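Local coordinates for protein UDP-N-Acetylglucosamine 2-Epimerase (Thermus thermophilus, PDB 1V4V) that probably interconverts UDP-N-acetylglucosamine and UDP-N-acetylmannosamine by inverting carbon 2 of the sugar, and is built as a homodimer of two-domain chains, at residues P23-L28 against L34-L39; A92-V97 against R359-R364; R223-E226 against T232-Y235; P249-K252 against N256-L259. All blocks are in the same frame, centred on the assembly; numbering follows the deposited sequence.

Contact 1: P23-L28 against L34-L39; sequences PVYLAL and LKPLVL
Tyr25 lays one face of its ring over Pro36, joining helix 15-29 to strand 34-40 within a beta-alpha-beta unit of a Rossmann-like domain. The short axes run roughly antiparallel, at 150°, as expected of the helix that connects two parallel strands, and they approach to 7.8 Å. The contact with the ring face is of CH-pi type: Pro36 CG stands 3.9 Å from the centroid of the Tyr25 ring, displaced toward its rim, and Pro36 CB touches Tyr25 CD1 at 3.6 Å. Proline suits this place because its compact, rigid ring presents slightly polarised C-H groups to the aromatic face. Val38, two residues along and on the same side of the strand, brings its CG2 obliquely to Tyr25 CD1 at 3.7 Å. The ring gets there because CG lies opposite the backbone N (chi1 178°), which swings it toward the strand although the CB itself does not aim that way. Replacing this tyrosine by an alanine would probably leave Pro36 and Val38 without their aromatic cover and open a gap between helix and strand. Leu28, one turn on, fills the next position, sliding past Pro36 in the opposite direction. Farther out, Ile57 and Leu10 pack against Tyr25, while Ala358 and Ala362 of helix 353-364 lie against Leu28 and Leu34 respectively. At the start of the strand the leucine pair meets methyl to methyl, Leu28 CD2 to Leu34 CD1, at 4.0 Å.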
loop_
_atom_site.group_PDB
_atom_site.type_symbol
_atom_site.label_atom_id
_atom_site.label_comp_id
_atom_site.label_asym_id
_atom_site.label_seq_id
_atom_site.Cartn_x
_atom_site.Cartn_y
_atom_site.Cartn_z
ATOM N N PRO A 23 -7.341 12.446 -20.740
ATOM C CA PRO A 23 -8.767 12.187 -20.964
ATOM C C PRO A 23 -9.592 12.365 -19.691
ATOM O O PRO A 23 -10.749 12.792 -19.738
ATOM C CB PRO A 23 -8.786 10.741 -21.456
ATOM C CG PRO A 23 -7.459 10.594 -22.134
ATOM C CD PRO A 23 -6.523 11.304 -21.190
ATOM N N VAL A 24 -8.995 12.014 -18.553
ATOM C CA VAL A 24 -9.664 12.141 -17.262
ATOM C C VAL A 24 -9.799 13.619 -16.907
ATOM O O VAL A 24 -10.864 14.077 -16.503
ATOM C CB VAL A 24 -8.860 11.422 -16.154
ATOM C CG1 VAL A 24 -9.547 11.611 -14.798
ATOM C CG2 VAL A 24 -8.728 9.941 -16.490
ATOM N N TYR A 25 -8.710 14.361 -17.062
ATOM C CA TYR A 25 -8.704 15.792 -16.770
ATOM C C TYR A 25 -9.808 16.527 -17.530
ATOM O O TYR A 25 -10.569 17.308 -16.953
ATOM C CB TYR A 25 -7.361 16.401 -17.162
ATOM C CG TYR A 25 -7.271 17.894 -16.949
ATOM C CD1 TYR A 25 -6.828 18.419 -15.735
ATOM C CD2 TYR A 25 -7.631 18.789 -17.963
ATOM C CE1 TYR A 25 -6.741 19.790 -15.535
ATOM C CE2 TYR A 25 -7.550 20.165 -17.768
ATOM C CZ TYR A 25 -7.101 20.658 -16.552
ATOM O OH TYR A 25 -6.990 22.016 -16.356
ATOM N N LEU A 26 -9.883 16.278 -18.832
ATOM C CA LEU A 26 -10.875 16.944 -19.670
ATOM C C LEU A 26 -12.299 16.531 -19.324
ATOM O O LEU A 26 -13.211 17.352 -19.367
ATOM C CB LEU A 26 -10.567 16.677 -21.147
ATOM C CG LEU A 26 -9.216 17.250 -21.595
ATOM C CD1 LEU A 26 -8.869 16.757 -22.993
ATOM C CD2 LEU A 26 -9.266 18.778 -21.557
ATOM N N ALA A 27 -12.491 15.265 -18.966
ATOM C CA ALA A 27 -13.818 14.782 -18.600
ATOM C C ALA A 27 -14.275 15.414 -17.282
ATOM O O ALA A 27 -15.460 15.687 -17.090
ATOM C CB ALA A 27 -13.809 13.259 -18.477
ATOM N N LEU A 28 -13.328 15.641 -16.376
ATOM C CA LEU A 28 -13.629 16.248 -15.082
ATOM C C LEU A 28 -14.002 17.719 -15.254
ATOM O O LEU A 28 -14.864 18.242 -14.545
ATOM C CB LEU A 28 -12.415 16.140 -14.154
ATOM C CG LEU A 28 -12.121 14.775 -13.526
ATOM C CD1 LEU A 28 -10.713 14.769 -12.954
ATOM C CD2 LEU A 28 -13.145 14.479 -12.435
ATOM N N LEU A 34 -17.104 20.492 -10.088
ATOM C CA LEU A 34 -15.740 19.976 -10.005
ATOM C C LEU A 34 -14.766 20.807 -10.822
ATOM O O LEU A 34 -15.117 21.353 -11.869
ATOM C CB LEU A 34 -15.675 18.527 -10.506
ATOM C CG LEU A 34 -16.362 17.436 -9.690
ATOM C CD1 LEU A 34 -16.203 16.091 -10.383
ATOM C CD2 LEU A 34 -15.759 17.398 -8.300
ATOM N N LYS A 35 -13.538 20.897 -10.332
ATOM C CA LYS A 35 -12.487 21.617 -11.028
ATOM C C LYS A 35 -11.229 20.762 -10.953
ATOM O O LYS A 35 -10.725 20.475 -9.866
ATOM C CB LYS A 35 -12.225 22.981 -10.390
ATOM C CG LYS A 35 -11.064 23.720 -11.036
ATOM C CD LYS A 35 -11.067 25.198 -10.696
ATOM C CE LYS A 35 -10.909 25.431 -9.209
ATOM N NZ LYS A 35 -11.031 26.877 -8.857
ATOM N N PRO A 36 -10.719 20.325 -12.111
ATOM C CA PRO A 36 -9.512 19.499 -12.116
ATOM C C PRO A 36 -8.260 20.366 -12.055
ATOM O O PRO A 36 -8.240 21.483 -12.576
ATOM C CB PRO A 36 -9.629 18.744 -13.433
ATOM C CG PRO A 36 -10.220 19.797 -14.340
ATOM C CD PRO A 36 -11.288 20.445 -13.468
ATOM N N LEU A 37 -7.227 19.856 -11.398
ATOM C CA LEU A 37 -5.959 20.565 -11.287
ATOM C C LEU A 37 -4.844 19.563 -11.534
ATOM O O LEU A 37 -5.016 18.366 -11.292
ATOM C CB LEU A 37 -5.789 21.167 -9.894
ATOM C CG LEU A 37 -6.788 22.234 -9.439
ATOM C CD1 LEU A 37 -6.505 22.565 -7.984
ATOM C CD2 LEU A 37 -6.671 23.479 -10.314
ATOM N N VAL A 38 -3.703 20.049 -12.004
ATOM C CA VAL A 38 -2.571 19.171 -12.277
ATOM C C VAL A 38 -1.340 19.500 -11.447
ATOM O O VAL A 38 -0.872 20.641 -11.422
ATOM C CB VAL A 38 -2.178 19.219 -13.777
ATOM C CG1 VAL A 38 -0.870 18.471 -14.009
ATOM C CG2 VAL A 38 -3.281 18.605 -14.615
ATOM N N LEU A 39 -0.828 18.482 -10.764
ATOM C CA LEU A 39 0.379 18.605 -9.959
ATOM C C LEU A 39 1.420 17.718 -10.629
ATOM O O LEU A 39 1.248 16.502 -10.671
ATOM C CB LEU A 39 0.141 18.096 -8.531
ATOM C CG LEU A 39 1.402 17.928 -7.671
ATOM C CD1 LEU A 39 2.071 19.278 -7.447
ATOM C CD2 LEU A 39 1.029 17.291 -6.341
#

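Contact 2: A92-V97 against R359-R364; sequences ADYVLV and RGVAWR
Val361 divides its two methyls between Tyr94 and Leu96, and this apolar fork carries the contact together with Arg364. CG1 sits over one face of the tyrosine ring, offset toward the rim, in a CH-pi contact 4.2 Å from the Tyr94 centroid and 21° off the ring normal. CG2 meets Leu96 tip to tip, with Leu96 CD2 3.8 Å from Val361 CG2. The division follows from the valine torsion (chi1 173°), which sends CG1 away from the backbone N and leaves CG2 beside it; a beta-branched residue is thus well suited to bridge two residues, i and i+2, that face the same side of a strand. Arg364, one turn on, adds its aliphatic root: its CB lies 3.8 Å from Tyr94 CE2, approaching obliquely.

The helix involved, 353-364, packs on the parallel sheet of the N-terminal Rossmann-like domain, nearly antiparallel to strand 94-98, although 261 residues separate the two segments. This return of the last helix to the first domain is a feature of the GT-B fold.

The polar interactions gather at the ends of the side chains. Tyr94 OH is hydrogen-bonded to Asp148 OD2. Asp148 OD2 also takes a salt bridge from Arg364 NE, while Arg364 NH1 pairs with Glu169 OE2; two acidic groups so hold the guanidinium, which also lies with one face against the Trp363 ring. A phenylalanine in place of Tyr94 would keep the ring but is likely to leave Asp148 without its hydroxyl partner. Behind Leu96, Met21 and Val24 of helix 15-29 pack against its side chain.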
loop_
_atom_site.group_PDB
_atom_site.type_symbol
_atom_site.label_atom_id
_atom_site.label_comp_id
_atom_site.label_asym_id
_atom_site.label_seq_id
_atom_site.Cartn_x
_atom_site.Cartn_y
_atom_site.Cartn_z
ATOM N N ALA A 92 -7.040 20.356 -2.366
ATOM C CA ALA A 92 -7.576 19.136 -2.956
ATOM C C ALA A 92 -8.652 18.433 -2.138
ATOM O O ALA A 92 -8.492 18.209 -0.938
ATOM C CB ALA A 92 -6.426 18.150 -3.248
ATOM N N ASP A 93 -9.745 18.077 -2.808
ATOM C CA ASP A 93 -10.844 17.355 -2.180
ATOM C C ASP A 93 -10.764 15.895 -2.609
ATOM O O ASP A 93 -11.419 15.019 -2.034
ATOM C CB ASP A 93 -12.195 17.938 -2.603
ATOM C CG ASP A 93 -12.446 19.311 -2.014
ATOM O OD1 ASP A 93 -12.313 20.315 -2.745
ATOM O OD2 ASP A 93 -12.767 19.376 -0.810
ATOM N N TYR A 94 -9.948 15.644 -3.627
ATOM C CA TYR A 94 -9.761 14.296 -4.143
ATOM C C TYR A 94 -8.457 14.283 -4.928
ATOM O O TYR A 94 -8.084 15.280 -5.543
ATOM C CB TYR A 94 -10.934 13.905 -5.054
ATOM C CG TYR A 94 -11.220 12.421 -5.078
ATOM C CD1 TYR A 94 -10.473 11.550 -5.876
ATOM C CD2 TYR A 94 -12.207 11.875 -4.260
ATOM C CE1 TYR A 94 -10.705 10.174 -5.846
ATOM C CE2 TYR A 94 -12.445 10.513 -4.226
ATOM C CZ TYR A 94 -11.691 9.668 -5.018
ATOM O OH TYR A 94 -11.932 8.319 -4.956
ATOM N N VAL A 95 -7.760 13.155 -4.889
ATOM C CA VAL A 95 -6.500 13.023 -5.603
ATOM C C VAL A 95 -6.523 11.795 -6.502
ATOM O O VAL A 95 -6.963 10.725 -6.097
ATOM C CB VAL A 95 -5.312 12.884 -4.629
ATOM C CG1 VAL A 95 -4.004 12.771 -5.419
ATOM C CG2 VAL A 95 -5.255 14.088 -3.702
ATOM N N LEU A 96 -6.053 11.961 -7.730
ATOM C CA LEU A 96 -5.997 10.851 -8.668
ATOM C C LEU A 96 -4.542 10.586 -9.022
ATOM O O LEU A 96 -3.790 11.509 -9.319
ATOM C CB LEU A 96 -6.783 11.175 -9.948
ATOM C CG LEU A 96 -8.307 11.303 -9.845
ATOM C CD1 LEU A 96 -8.886 11.642 -11.213
ATOM C CD2 LEU A 96 -8.908 10.008 -9.331
ATOM N N VAL A 97 -4.136 9.324 -8.944
ATOM C CA VAL A 97 -2.778 8.962 -9.311
ATOM C C VAL A 97 -2.878 7.845 -10.329
ATOM O O VAL A 97 -3.934 7.229 -10.492
ATOM C CB VAL A 97 -1.920 8.508 -8.090
ATOM C CG1 VAL A 97 -1.685 9.694 -7.148
ATOM C CG2 VAL A 97 -2.594 7.367 -7.353
ATOM N N ARG A 359 -16.746 10.459 -13.654
ATOM C CA ARG A 359 -18.044 10.263 -13.024
ATOM C C ARG A 359 -17.896 9.472 -11.731
ATOM O O ARG A 359 -18.685 9.636 -10.802
ATOM C CB ARG A 359 -18.996 9.546 -13.984
ATOM C CG ARG A 359 -19.476 10.443 -15.122
ATOM C CD ARG A 359 -20.302 9.686 -16.145
ATOM N NE ARG A 359 -20.878 10.589 -17.142
ATOM C CZ ARG A 359 -21.524 10.188 -18.233
ATOM N NH1 ARG A 359 -21.678 8.893 -18.476
ATOM N NH2 ARG A 359 -22.023 11.082 -19.078
ATOM N N GLY A 360 -16.888 8.608 -11.676
ATOM C CA GLY A 360 -16.654 7.834 -10.471
ATOM C C GLY A 360 -16.255 8.766 -9.340
ATOM O O GLY A 360 -16.695 8.598 -8.203
ATOM N N VAL A 361 -15.420 9.752 -9.656
ATOM C CA VAL A 361 -14.962 10.733 -8.678
ATOM C C VAL A 361 -16.131 11.617 -8.228
ATOM O O VAL A 361 -16.322 11.856 -7.034
ATOM C CB VAL A 361 -13.840 11.621 -9.279
ATOM C CG1 VAL A 361 -13.486 12.746 -8.326
ATOM C CG2 VAL A 361 -12.601 10.765 -9.564
ATOM N N ALA A 362 -16.911 12.093 -9.193
ATOM C CA ALA A 362 -18.066 12.935 -8.900
ATOM C C ALA A 362 -18.996 12.205 -7.932
ATOM O O ALA A 362 -19.543 12.806 -7.005
ATOM C CB ALA A 362 -18.806 13.270 -10.189
ATOM N N TRP A 363 -19.163 10.908 -8.155
ATOM C CA TRP A 363 -20.012 10.077 -7.311
ATOM C C TRP A 363 -19.478 10.023 -5.880
ATOM O O TRP A 363 -20.243 10.130 -4.920
ATOM C CB TRP A 363 -20.096 8.666 -7.896
ATOM C CG TRP A 363 -20.684 7.653 -6.967
ATOM C CD1 TRP A 363 -21.918 7.690 -6.384
ATOM C CD2 TRP A 363 -20.064 6.441 -6.522
ATOM N NE1 TRP A 363 -22.106 6.575 -5.605
ATOM C CE2 TRP A 363 -20.983 5.790 -5.671
ATOM C CE3 TRP A 363 -18.819 5.841 -6.761
ATOM C CZ2 TRP A 363 -20.700 4.566 -5.056
ATOM C CZ3 TRP A 363 -18.537 4.623 -6.150
ATOM C CH2 TRP A 363 -19.476 3.998 -5.307
ATOM N N ARG A 364 -18.165 9.853 -5.739
ATOM C CA ARG A 364 -17.545 9.804 -4.421
ATOM C C ARG A 364 -17.696 11.136 -3.705
ATOM O O ARG A 364 -17.802 11.181 -2.478
ATOM C CB ARG A 364 -16.056 9.460 -4.531
ATOM C CG ARG A 364 -15.767 7.993 -4.784
ATOM C CD ARG A 364 -16.472 7.134 -3.750
ATOM N NE ARG A 364 -15.726 5.925 -3.432
ATOM C CZ ARG A 364 -16.229 4.899 -2.754
ATOM N NH1 ARG A 364 -17.482 4.940 -2.325
ATOM N NH2 ARG A 364 -15.475 3.838 -2.501
#

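Contact 3: R223-E226 against T232-Y235; sequences RVAE and TFVY
The ring of Phe233 meets Val224 and Ala225 on a slant, so that neither helix residue lies squarely over its face or in its plane. Ala225 stands at one side: its CA is 3.6 Å from Phe233 CE1 and its CB 3.9 Å from Phe233 CD1. Val224 takes the far end of the ring, where its CG1 is 3.8 Å from Phe233 CZ and about as near to CE2, with the valine crossing the phenylalanine at about a right angle. A second flat group, the ring of Phe257 on the neighbouring strand, meets Phe233 with the planes about 25° apart.

Alanine suits its position because a short side chain lets the ring come right up to the helix backbone; valine suits the preceding place by supplying a single methyl to the ring's end while turning its remaining bulk to other partners. With CG set trans to the carbonyl carbon (chi1 -63°), the phenylalanine ring projects from the strand toward the helix.

Helix 214-227 and strand 232-236 are successive limbs of a beta-alpha-beta unit that begins with strand 200-203, in the second Rossmann-like domain of this GT-B protein. A short loop joins them, and the three touching residues, Val224, Ala225 and Phe233, are all buried between helix and sheet.

Val224 is also covered by Tyr325, Val328 and Leu332 of helix 321-332. The exposed neighbour Arg223 turns outward to a salt bridge with Glu322 and a cation-pi contact with Tyr325, and Ala225 O accepts a hydrogen bond from Asn256 ND2.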
loop_
_atom_site.group_PDB
_atom_site.type_symbol
_atom_site.label_atom_id
_atom_site.label_comp_id
_atom_site.label_asym_id
_atom_site.label_seq_id
_atom_site.Cartn_x
_atom_site.Cartn_y
_atom_site.Cartn_z
ATOM N N ARG A 223 5.331 -4.062 -53.995
ATOM C CA ARG A 223 4.413 -4.766 -54.891
ATOM C C ARG A 223 2.976 -4.346 -54.610
ATOM O O ARG A 223 2.174 -4.175 -55.532
ATOM C CB ARG A 223 4.513 -6.286 -54.714
ATOM C CG ARG A 223 5.716 -6.935 -55.361
ATOM C CD ARG A 223 5.651 -8.453 -55.190
ATOM N NE ARG A 223 4.619 -9.065 -56.026
ATOM C CZ ARG A 223 4.206 -10.322 -55.893
ATOM N NH1 ARG A 223 4.728 -11.099 -54.953
ATOM N NH2 ARG A 223 3.281 -10.811 -56.707
ATOM N N VAL A 224 2.646 -4.198 -53.329
ATOM C CA VAL A 224 1.299 -3.786 -52.954
ATOM C C VAL A 224 1.028 -2.386 -53.515
ATOM O O VAL A 224 -0.014 -2.137 -54.121
ATOM C CB VAL A 224 1.120 -3.750 -51.411
ATOM C CG1 VAL A 224 -0.254 -3.191 -51.057
ATOM C CG2 VAL A 224 1.280 -5.161 -50.833
ATOM N N ALA A 225 1.974 -1.479 -53.317
ATOM C CA ALA A 225 1.814 -0.110 -53.797
ATOM C C ALA A 225 1.597 -0.072 -55.310
ATOM O O ALA A 225 0.779 0.694 -55.812
ATOM C CB ALA A 225 3.033 0.724 -53.412
ATOM N N GLU A 226 2.322 -0.908 -56.042
ATOM C CA GLU A 226 2.168 -0.935 -57.491
ATOM C C GLU A 226 0.792 -1.463 -57.902
ATOM O O GLU A 226 0.256 -1.083 -58.943
ATOM C CB GLU A 226 3.274 -1.790 -58.107
ATOM C CG GLU A 226 4.661 -1.249 -57.819
ATOM C CD GLU A 226 5.760 -2.157 -58.322
ATOM O OE1 GLU A 226 5.750 -3.355 -57.965
ATOM O OE2 GLU A 226 6.635 -1.670 -59.067
ATOM N N THR A 232 -2.232 6.039 -51.378
ATOM C CA THR A 232 -0.930 6.576 -51.020
ATOM C C THR A 232 -0.493 5.916 -49.723
ATOM O O THR A 232 -1.202 5.975 -48.725
ATOM C CB THR A 232 -0.973 8.084 -50.827
ATOM O OG1 THR A 232 -1.312 8.703 -52.075
ATOM C CG2 THR A 232 0.389 8.596 -50.350
ATOM N N PHE A 233 0.672 5.278 -49.758
ATOM C CA PHE A 233 1.216 4.587 -48.592
ATOM C C PHE A 233 2.176 5.509 -47.857
ATOM O O PHE A 233 3.217 5.886 -48.392
ATOM C CB PHE A 233 1.916 3.296 -49.041
ATOM C CG PHE A 233 0.982 2.306 -49.696
ATOM C CD1 PHE A 233 0.514 2.520 -50.992
ATOM C CD2 PHE A 233 0.509 1.202 -48.986
ATOM C CE1 PHE A 233 -0.413 1.658 -51.576
ATOM C CE2 PHE A 233 -0.420 0.329 -49.552
ATOM C CZ PHE A 233 -0.887 0.555 -50.855
ATOM N N VAL A 234 1.806 5.873 -46.632
ATOM C CA VAL A 234 2.609 6.781 -45.818
ATOM C C VAL A 234 3.360 6.008 -44.750
ATOM O O VAL A 234 2.759 5.362 -43.888
ATOM C CB VAL A 234 1.722 7.856 -45.178
ATOM C CG1 VAL A 234 2.588 8.878 -44.450
ATOM C CG2 VAL A 234 0.889 8.535 -46.262
ATOM N N TYR A 235 4.684 6.110 -44.809
ATOM C CA TYR A 235 5.571 5.379 -43.926
ATOM C C TYR A 235 6.585 6.233 -43.155
ATOM O O TYR A 235 7.599 6.649 -43.712
ATOM C CB TYR A 235 6.297 4.337 -44.790
ATOM C CG TYR A 235 7.279 3.399 -44.114
ATOM C CD1 TYR A 235 7.410 3.340 -42.729
ATOM C CD2 TYR A 235 8.061 2.533 -44.885
ATOM C CE1 TYR A 235 8.295 2.437 -42.126
ATOM C CE2 TYR A 235 8.944 1.634 -44.296
ATOM C CZ TYR A 235 9.056 1.588 -42.921
ATOM O OH TYR A 235 9.911 0.680 -42.349
#

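Contact 4: P249-K252 against N256-L259; sequences PVLK and NFVL
Leu251 and Phe257 face each other with their CA atoms 6.8 Å apart, where the end of helix 241-251 comes down beside the start of strand 257-260 and Lys252 leaves the helical path. Between the two backbones a water is held by donating to both carbonyls, at 2.8 Å from Leu251 O and 2.9 Å from Phe257 O, and so satisfies a carbonyl at the helix end and one on the strand.

Leu251 spreads its two methyls over one face of the Phe257 ring. CD2 makes the CH-pi contact, 3.9 Å from the centroid of the Phe257 ring and only 15° off the normal, while CD1 rests on the other side of the same face, 3.7 Å from Phe257 CE2. A leucine is apt here because its fork can straddle a ring that a single methyl would cover in part. The ring has a non-staggered chi1 near -120°, close to eclipsing the CA hydrogen.

Leu259 fits beside this pair: its CD2 lies near Leu251 CB, and its CD1 takes the aliphatic chain of Lys252, whose CE is 3.7 Å from Leu259 CD1. The lysine bends at chi2 (-69°), which folds its chain back over the leucine, although its CB starts out away from the strand. Its ammonium then reaches a second water, 3.0 Å from Lys252 NZ, which also donates a weak bond to Leu259 O; Phe248 adds a cation-pi contact. Such helix-to-strand packing across a short turn belongs to the beta-alpha-beta crossover, here formed by 232-236, 241-251 and 257-260 at the sheet's edge.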
loop_
_atom_site.group_PDB
_atom_site.type_symbol
_atom_site.label_atom_id
_atom_site.label_comp_id
_atom_site.label_asym_id
_atom_site.label_seq_id
_atom_site.Cartn_x
_atom_site.Cartn_y
_atom_site.Cartn_z
ATOM N N PRO A 249 16.462 2.058 -50.157
ATOM C CA PRO A 249 16.751 1.620 -51.526
ATOM C C PRO A 249 15.577 0.959 -52.252
ATOM O O PRO A 249 15.506 0.968 -53.485
ATOM C CB PRO A 249 17.942 0.675 -51.341
ATOM C CG PRO A 249 17.750 0.151 -49.955
ATOM C CD PRO A 249 17.354 1.390 -49.195
ATOM N N VAL A 250 14.649 0.397 -51.485
ATOM C CA VAL A 250 13.495 -0.266 -52.072
ATOM C C VAL A 250 12.304 0.665 -52.292
ATOM O O VAL A 250 11.691 0.651 -53.359
ATOM C CB VAL A 250 13.010 -1.438 -51.182
ATOM C CG1 VAL A 250 11.748 -2.048 -51.772
ATOM C CG2 VAL A 250 14.109 -2.491 -51.048
ATOM N N LEU A 251 11.991 1.479 -51.291
ATOM C CA LEU A 251 10.827 2.352 -51.372
ATOM C C LEU A 251 11.029 3.775 -51.878
ATOM O O LEU A 251 10.057 4.441 -52.214
ATOM C CB LEU A 251 10.111 2.372 -50.018
ATOM C CG LEU A 251 9.598 0.992 -49.571
ATOM C CD1 LEU A 251 8.960 1.101 -48.183
ATOM C CD2 LEU A 251 8.594 0.455 -50.580
ATOM N N LYS A 252 12.272 4.252 -51.917
ATOM C CA LYS A 252 12.527 5.593 -52.445
ATOM C C LYS A 252 12.289 5.502 -53.942
ATOM O O LYS A 252 12.768 4.575 -54.594
ATOM C CB LYS A 252 13.977 6.026 -52.207
ATOM C CG LYS A 252 14.261 6.550 -50.819
ATOM C CD LYS A 252 13.587 7.882 -50.568
ATOM C CE LYS A 252 13.910 8.387 -49.170
ATOM N NZ LYS A 252 13.274 9.695 -48.862
ATOM N N ASN A 256 3.780 6.129 -55.289
ATOM C CA ASN A 256 2.771 6.341 -54.254
ATOM C C ASN A 256 3.157 5.970 -52.822
ATOM O O ASN A 256 2.294 5.697 -51.982
ATOM C CB ASN A 256 1.455 5.657 -54.653
ATOM C CG ASN A 256 1.613 4.173 -54.892
ATOM O OD1 ASN A 256 2.700 3.696 -55.223
ATOM N ND2 ASN A 256 0.515 3.433 -54.749
ATOM N N PHE A 257 4.456 5.957 -52.554
ATOM C CA PHE A 257 4.940 5.715 -51.206
ATOM C C PHE A 257 5.539 7.046 -50.744
ATOM O O PHE A 257 6.278 7.703 -51.492
ATOM C CB PHE A 257 6.030 4.639 -51.172
ATOM C CG PHE A 257 5.679 3.446 -50.317
ATOM C CD1 PHE A 257 5.210 2.272 -50.899
ATOM C CD2 PHE A 257 5.803 3.506 -48.930
ATOM C CE1 PHE A 257 4.867 1.168 -50.114
ATOM C CE2 PHE A 257 5.464 2.408 -48.133
ATOM C CZ PHE A 257 4.995 1.238 -48.729
ATOM N N VAL A 258 5.199 7.453 -49.530
ATOM C CA VAL A 258 5.736 8.683 -48.957
ATOM C C VAL A 258 6.513 8.301 -47.708
ATOM O O VAL A 258 5.935 7.799 -46.742
ATOM C CB VAL A 258 4.621 9.673 -48.551
ATOM C CG1 VAL A 258 5.239 10.890 -47.873
ATOM C CG2 VAL A 258 3.827 10.103 -49.779
ATOM N N LEU A 259 7.824 8.521 -47.727
ATOM C CA LEU A 259 8.646 8.200 -46.569
ATOM C C LEU A 259 8.853 9.454 -45.730
ATOM O O LEU A 259 9.287 10.490 -46.232
ATOM C CB LEU A 259 9.995 7.621 -47.007
ATOM C CG LEU A 259 9.949 6.442 -47.984
ATOM C CD1 LEU A 259 11.351 5.858 -48.130
ATOM C CD2 LEU A 259 8.989 5.370 -47.473
HETATM O O HOH W 1 9.023 6.958 -51.704
HETATM O O HOH W 2 12.712 10.586 -46.105
#

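Contacts 1 and 2 form one hydrophobic layer on the sheet of the first domain: their centres are 10 Å apart, with Val24 CG1 3.6 Å from Leu96 CD1 and Leu34 CD1 3.8 Å from Ala362 CB. Contacts 3 and 4, with centres 8 Å apart in the second domain, are joined instead through neighbouring strands: Phe233 O lies 2.8 Å from Val258 N, probably a hydrogen bond. The two pairs sit on opposite sides of the chain's centre, with centres 41 to 50 Å apart. In GT-B enzymes the substrate cleft lies between the domains. A bound acetic acid molecule about 5 Å from the side chain of Tyr94 in contact 2 is probably from the crystallisation liquor.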